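Local coordinates for protein general negative regulator of transcription subunit 2 (Saccharomyces cerevisiae, PDB 4BY6) that serves as a core subunit required for the integrity of the CCR4-NOT complex, which deadenylates mRNA in the cytoplasm and seems to act as a general transcription factor in the nucleus, at residues V157-F170 with K178-I190. Numbering follows the deposited sequence.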
loop_
_atom_site.group_PDB
_atom_site.type_symbol
_atom_site.label_atom_id
_atom_site.label_comp_id
_atom_site.label_asym_id
_atom_site.label_seq_id
_atom_site.Cartn_x
_atom_site.Cartn_y
_atom_site.Cartn_z
ATOM N N VAL E 157 -2.005 32.662 -46.342
ATOM C CA VAL E 157 -3.359 32.178 -46.489
ATOM C C VAL E 157 -3.493 31.362 -47.764
ATOM O O VAL E 157 -2.922 31.716 -48.815
ATOM C CB VAL E 157 -4.371 33.345 -46.483
ATOM C CG1 VAL E 157 -5.790 32.843 -46.766
ATOM C CG2 VAL E 157 -4.303 34.088 -45.139
ATOM N N SER E 158 -4.234 30.260 -47.662
ATOM C CA SER E 158 -4.438 29.366 -48.789
ATOM C C SER E 158 -5.322 29.998 -49.861
ATOM O O SER E 158 -6.086 30.913 -49.579
ATOM C CB SER E 158 -5.042 28.069 -48.284
ATOM O OG SER E 158 -4.216 27.515 -47.272
ATOM N N ALA E 159 -5.233 29.496 -51.083
ATOM C CA ALA E 159 -5.929 30.116 -52.209
ATOM C C ALA E 159 -7.450 30.235 -52.020
ATOM O O ALA E 159 -8.050 31.211 -52.450
ATOM C CB ALA E 159 -5.621 29.355 -53.474
ATOM N N ASP E 160 -8.070 29.236 -51.398
ATOM C CA ASP E 160 -9.517 29.245 -51.164
ATOM C C ASP E 160 -9.925 30.125 -49.982
ATOM O O ASP E 160 -11.109 30.410 -49.780
ATOM C CB ASP E 160 -10.025 27.813 -50.932
ATOM C CG ASP E 160 -9.067 26.976 -50.095
ATOM O OD1 ASP E 160 -7.854 27.014 -50.399
ATOM O OD2 ASP E 160 -9.518 26.283 -49.147
ATOM N N GLY E 161 -8.940 30.538 -49.193
ATOM C CA GLY E 161 -9.179 31.383 -48.039
ATOM C C GLY E 161 -9.749 30.650 -46.830
ATOM O O GLY E 161 -10.106 31.273 -45.827
ATOM N N LEU E 162 -9.785 29.323 -46.878
ATOM C CA LEU E 162 -10.372 28.579 -45.768
ATOM C C LEU E 162 -9.325 28.163 -44.728
ATOM O O LEU E 162 -9.657 27.682 -43.632
ATOM C CB LEU E 162 -11.112 27.357 -46.299
ATOM C CG LEU E 162 -12.187 27.673 -47.335
ATOM C CD1 LEU E 162 -12.790 26.361 -47.812
ATOM C CD2 LEU E 162 -13.241 28.606 -46.758
ATOM N N SER E 163 -8.062 28.399 -45.059
ATOM C CA SER E 163 -6.972 28.027 -44.179
ATOM C C SER E 163 -5.767 28.932 -44.364
ATOM O O SER E 163 -5.677 29.680 -45.342
ATOM C CB SER E 163 -6.571 26.575 -44.433
ATOM O OG SER E 163 -6.192 26.403 -45.786
ATOM N N GLU E 164 -4.841 28.862 -43.415
ATOM C CA GLU E 164 -3.575 29.562 -43.559
ATOM C C GLU E 164 -2.483 28.636 -43.092
ATOM O O GLU E 164 -2.708 27.785 -42.227
ATOM C CB GLU E 164 -3.549 30.867 -42.760
ATOM C CG GLU E 164 -3.691 30.680 -41.271
ATOM C CD GLU E 164 -3.710 31.984 -40.504
ATOM O OE1 GLU E 164 -4.265 32.975 -41.040
ATOM O OE2 GLU E 164 -3.210 32.014 -39.351
ATOM N N ARG E 165 -1.299 28.798 -43.664
ATOM C CA ARG E 165 -0.175 27.993 -43.244
ATOM C C ARG E 165 0.789 28.893 -42.516
ATOM O O ARG E 165 1.171 29.942 -43.026
ATOM C CB ARG E 165 0.473 27.308 -44.443
ATOM C CG ARG E 165 1.368 26.194 -44.049
ATOM C CD ARG E 165 2.232 25.762 -45.191
ATOM N NE ARG E 165 3.487 25.246 -44.671
ATOM C CZ ARG E 165 4.476 24.797 -45.424
ATOM N NH1 ARG E 165 4.352 24.779 -46.747
ATOM N NH2 ARG E 165 5.585 24.360 -44.847
ATOM N N GLY E 166 1.160 28.510 -41.301
ATOM C CA GLY E 166 2.007 29.379 -40.506
ATOM C C GLY E 166 2.666 28.715 -39.323
ATOM O O GLY E 166 2.490 27.523 -39.090
ATOM N N SER E 167 3.414 29.501 -38.559
ATOM C CA SER E 167 4.086 29.001 -37.373
ATOM C C SER E 167 3.313 29.395 -36.118
ATOM O O SER E 167 2.924 30.546 -35.957
ATOM C CB SER E 167 5.512 29.523 -37.310
ATOM O OG SER E 167 6.144 29.032 -36.150
ATOM N N TYR E 168 3.098 28.431 -35.231
ATOM C CA TYR E 168 2.250 28.646 -34.071
ATOM C C TYR E 168 2.882 28.035 -32.849
ATOM O O TYR E 168 3.780 27.209 -32.950
ATOM C CB TYR E 168 0.858 28.042 -34.296
ATOM C CG TYR E 168 0.198 28.554 -35.543
ATOM C CD1 TYR E 168 -0.569 29.713 -35.520
ATOM C CD2 TYR E 168 0.371 27.908 -36.755
ATOM C CE1 TYR E 168 -1.166 30.201 -36.673
ATOM C CE2 TYR E 168 -0.208 28.394 -37.907
ATOM C CZ TYR E 168 -0.980 29.535 -37.860
ATOM O OH TYR E 168 -1.570 30.012 -39.009
ATOM N N VAL E 169 2.393 28.450 -31.695
ATOM C CA VAL E 169 2.803 27.928 -30.410
ATOM C C VAL E 169 1.543 27.358 -29.799
ATOM O O VAL E 169 0.581 28.102 -29.580
ATOM C CB VAL E 169 3.422 29.032 -29.499
ATOM C CG1 VAL E 169 3.880 28.462 -28.182
ATOM C CG2 VAL E 169 4.560 29.682 -30.183
ATOM N N PHE E 170 1.531 26.039 -29.598
ATOM C CA PHE E 170 0.412 25.316 -28.979
ATOM C C PHE E 170 0.634 25.101 -27.479
ATOM O O PHE E 170 1.744 24.784 -27.054
ATOM C CB PHE E 170 0.232 23.956 -29.638
ATOM C CG PHE E 170 -0.321 23.999 -31.029
ATOM C CD1 PHE E 170 0.488 24.286 -32.114
ATOM C CD2 PHE E 170 -1.655 23.700 -31.257
ATOM C CE1 PHE E 170 -0.041 24.299 -33.414
ATOM C CE2 PHE E 170 -2.180 23.712 -32.541
ATOM C CZ PHE E 170 -1.377 24.015 -33.619
ATOM N N LYS E 178 4.725 25.144 -23.772
ATOM C CA LYS E 178 4.391 25.745 -25.051
ATOM C C LYS E 178 5.201 24.982 -26.081
ATOM O O LYS E 178 6.334 24.602 -25.812
ATOM C CB LYS E 178 4.694 27.237 -25.065
ATOM C CG LYS E 178 3.897 28.029 -24.051
ATOM C CD LYS E 178 4.193 29.498 -24.180
ATOM C CE LYS E 178 3.503 30.270 -23.075
ATOM N NZ LYS E 178 3.501 31.736 -23.344
ATOM N N CYS E 179 4.594 24.682 -27.220
ATOM C CA CYS E 179 5.223 23.838 -28.223
ATOM C C CYS E 179 5.075 24.479 -29.612
ATOM O O CYS E 179 3.956 24.643 -30.107
ATOM C CB CYS E 179 4.610 22.427 -28.185
ATOM S SG CYS E 179 5.152 21.311 -29.525
ATOM N N GLN E 180 6.195 24.857 -30.232
ATOM C CA GLN E 180 6.133 25.469 -31.556
ATOM C C GLN E 180 5.921 24.414 -32.655
ATOM O O GLN E 180 6.447 23.296 -32.589
ATOM C CB GLN E 180 7.386 26.294 -31.822
ATOM C CG GLN E 180 8.204 25.825 -33.029
ATOM C CD GLN E 180 7.701 26.397 -34.346
ATOM O OE1 GLN E 180 7.816 25.764 -35.406
ATOM N NE2 GLN E 180 7.137 27.604 -34.282
ATOM N N ARG E 181 5.158 24.797 -33.676
ATOM C CA ARG E 181 4.737 23.889 -34.732
ATOM C C ARG E 181 4.407 24.644 -36.033
ATOM O O ARG E 181 3.738 25.682 -36.004
ATOM C CB ARG E 181 3.517 23.122 -34.259
ATOM C CG ARG E 181 3.176 21.928 -35.054
ATOM C CD ARG E 181 1.836 21.384 -34.621
ATOM N NE ARG E 181 1.734 21.108 -33.188
ATOM C CZ ARG E 181 2.075 19.957 -32.622
ATOM N NH1 ARG E 181 2.585 18.987 -33.376
ATOM N NH2 ARG E 181 1.918 19.787 -31.307
ATOM N N ASP E 182 4.879 24.132 -37.168
ATOM C CA ASP E 182 4.423 24.634 -38.463
ATOM C C ASP E 182 3.118 23.929 -38.764
ATOM O O ASP E 182 2.999 22.717 -38.606
ATOM C CB ASP E 182 5.436 24.379 -39.572
ATOM C CG ASP E 182 6.673 25.237 -39.426
ATOM O OD1 ASP E 182 6.553 26.480 -39.502
ATOM O OD2 ASP E 182 7.772 24.667 -39.256
ATOM N N PHE E 183 2.102 24.682 -39.134
ATOM C CA PHE E 183 0.786 24.092 -39.104
ATOM C C PHE E 183 -0.091 24.650 -40.205
ATOM O O PHE E 183 -0.015 25.855 -40.531
ATOM C CB PHE E 183 0.166 24.334 -37.742
ATOM C CG PHE E 183 -0.974 23.436 -37.418
ATOM C CD1 PHE E 183 -0.757 22.189 -36.866
ATOM C CD2 PHE E 183 -2.273 23.850 -37.627
ATOM C CE1 PHE E 183 -1.817 21.368 -36.547
ATOM C CE2 PHE E 183 -3.325 23.046 -37.297
ATOM C CZ PHE E 183 -3.103 21.801 -36.770
ATOM N N LEU E 184 -0.895 23.759 -40.793
ATOM C CA LEU E 184 -1.940 24.157 -41.722
ATOM C C LEU E 184 -3.222 24.258 -40.930
ATOM O O LEU E 184 -3.777 23.269 -40.496
ATOM C CB LEU E 184 -2.089 23.172 -42.874
ATOM C CG LEU E 184 -3.270 23.529 -43.774
ATOM C CD1 LEU E 184 -2.947 24.767 -44.584
ATOM C CD2 LEU E 184 -3.596 22.394 -44.682
ATOM N N LEU E 185 -3.670 25.483 -40.744
ATOM C CA LEU E 185 -4.740 25.814 -39.823
ATOM C C LEU E 185 -6.009 26.224 -40.545
ATOM O O LEU E 185 -5.991 27.156 -41.358
ATOM C CB LEU E 185 -4.280 26.956 -38.933
ATOM C CG LEU E 185 -5.377 27.524 -38.065
ATOM C CD1 LEU E 185 -5.800 26.455 -37.063
ATOM C CD2 LEU E 185 -4.823 28.756 -37.399
ATOM N N PHE E 186 -7.111 25.562 -40.224
ATOM C CA PHE E 186 -8.386 25.862 -40.857
ATOM C C PHE E 186 -9.218 26.779 -39.995
ATOM O O PHE E 186 -9.438 26.481 -38.826
ATOM C CB PHE E 186 -9.155 24.577 -41.150
ATOM C CG PHE E 186 -8.702 23.889 -42.393
ATOM C CD1 PHE E 186 -7.620 23.020 -42.372
ATOM C CD2 PHE E 186 -9.335 24.140 -43.606
ATOM C CE1 PHE E 186 -7.190 22.392 -43.542
ATOM C CE2 PHE E 186 -8.905 23.521 -44.769
ATOM C CZ PHE E 186 -7.832 22.645 -44.730
ATOM N N TYR E 187 -9.696 27.880 -40.577
ATOM C CA TYR E 187 -10.394 28.894 -39.797
ATOM C C TYR E 187 -11.719 28.410 -39.187
ATOM O O TYR E 187 -12.086 28.880 -38.119
ATOM C CB TYR E 187 -10.650 30.118 -40.654
ATOM C CG TYR E 187 -9.407 30.804 -41.192
ATOM C CD1 TYR E 187 -8.474 31.385 -40.341
ATOM C CD2 TYR E 187 -9.172 30.875 -42.559
ATOM C CE1 TYR E 187 -7.340 32.015 -40.844
ATOM C CE2 TYR E 187 -8.043 31.495 -43.067
ATOM C CZ TYR E 187 -7.123 32.068 -42.205
ATOM O OH TYR E 187 -5.998 32.715 -42.715
ATOM N N ASN E 188 -12.431 27.490 -39.846
ATOM C CA ASN E 188 -13.654 26.916 -39.257
ATOM C C ASN E 188 -13.370 26.101 -37.962
ATOM O O ASN E 188 -14.294 25.687 -37.257
ATOM C CB ASN E 188 -14.444 26.068 -40.288
ATOM C CG ASN E 188 -13.747 24.767 -40.689
ATOM O OD1 ASN E 188 -12.630 24.465 -40.273
ATOM N ND2 ASN E 188 -14.429 23.985 -41.511
ATOM N N ALA E 189 -12.093 25.871 -37.667
ATOM C CA ALA E 189 -11.706 25.007 -36.569
ATOM C C ALA E 189 -11.275 25.798 -35.323
ATOM O O ALA E 189 -11.058 25.220 -34.246
ATOM C CB ALA E 189 -10.581 24.093 -37.014
ATOM N N ILE E 190 -11.156 27.117 -35.445
ATOM C CA ILE E 190 -10.741 27.885 -34.281
ATOM C C ILE E 190 -11.811 28.904 -33.924
ATOM O O ILE E 190 -12.574 29.339 -34.788
ATOM C CB ILE E 190 -9.396 28.598 -34.503
ATOM C CG1 ILE E 190 -9.406 29.366 -35.813
ATOM C CG2 ILE E 190 -8.235 27.606 -34.528
ATOM C CD1 ILE E 190 -8.119 30.184 -36.013
#
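The ring of F170 turns an edge to F183, with CZ over the centre of that ring's face in a T-shaped pair (centroids 5.1 Å apart), while R181 lies over a face of F170 in a cation-pi contact. The R181 guanidinium meets F170 edge-on, NE lying 3.6 Å from CD1, because its chain bends at chi3 (-54°). On the other side of the sheet, S163 CB sits over the face of F186. Back on the F170 side, Y168 CD2 packs against F183 CB, and the Y168 hydroxyl donates to E164 OE2, in its ring plane, over 2.6 Å. E164 OE1 lies in the ring plane of Y187, its modelled contact with OH very short and doubtful in length. A phenylalanine at Y168 would probably cost E164 OE2 this donor, leaving the buried carboxylate less well satisfied. These groups decorate an antiparallel beta hairpin, 163-170 against 178-186, in the SH3-like sheet of the NOT2/NOT3/NOT5 C-terminal domain; strand 145-149 flanks 163-170. Q180 NE2 donates a hydrogen bond to S167 OG, which lies in the Q180 amide plane. Backbone bonds thus set the register, aromatic contacts pack both ends on different faces, and Y168, apparently with Y187, probably helps stabilise the glutamate's negative charge.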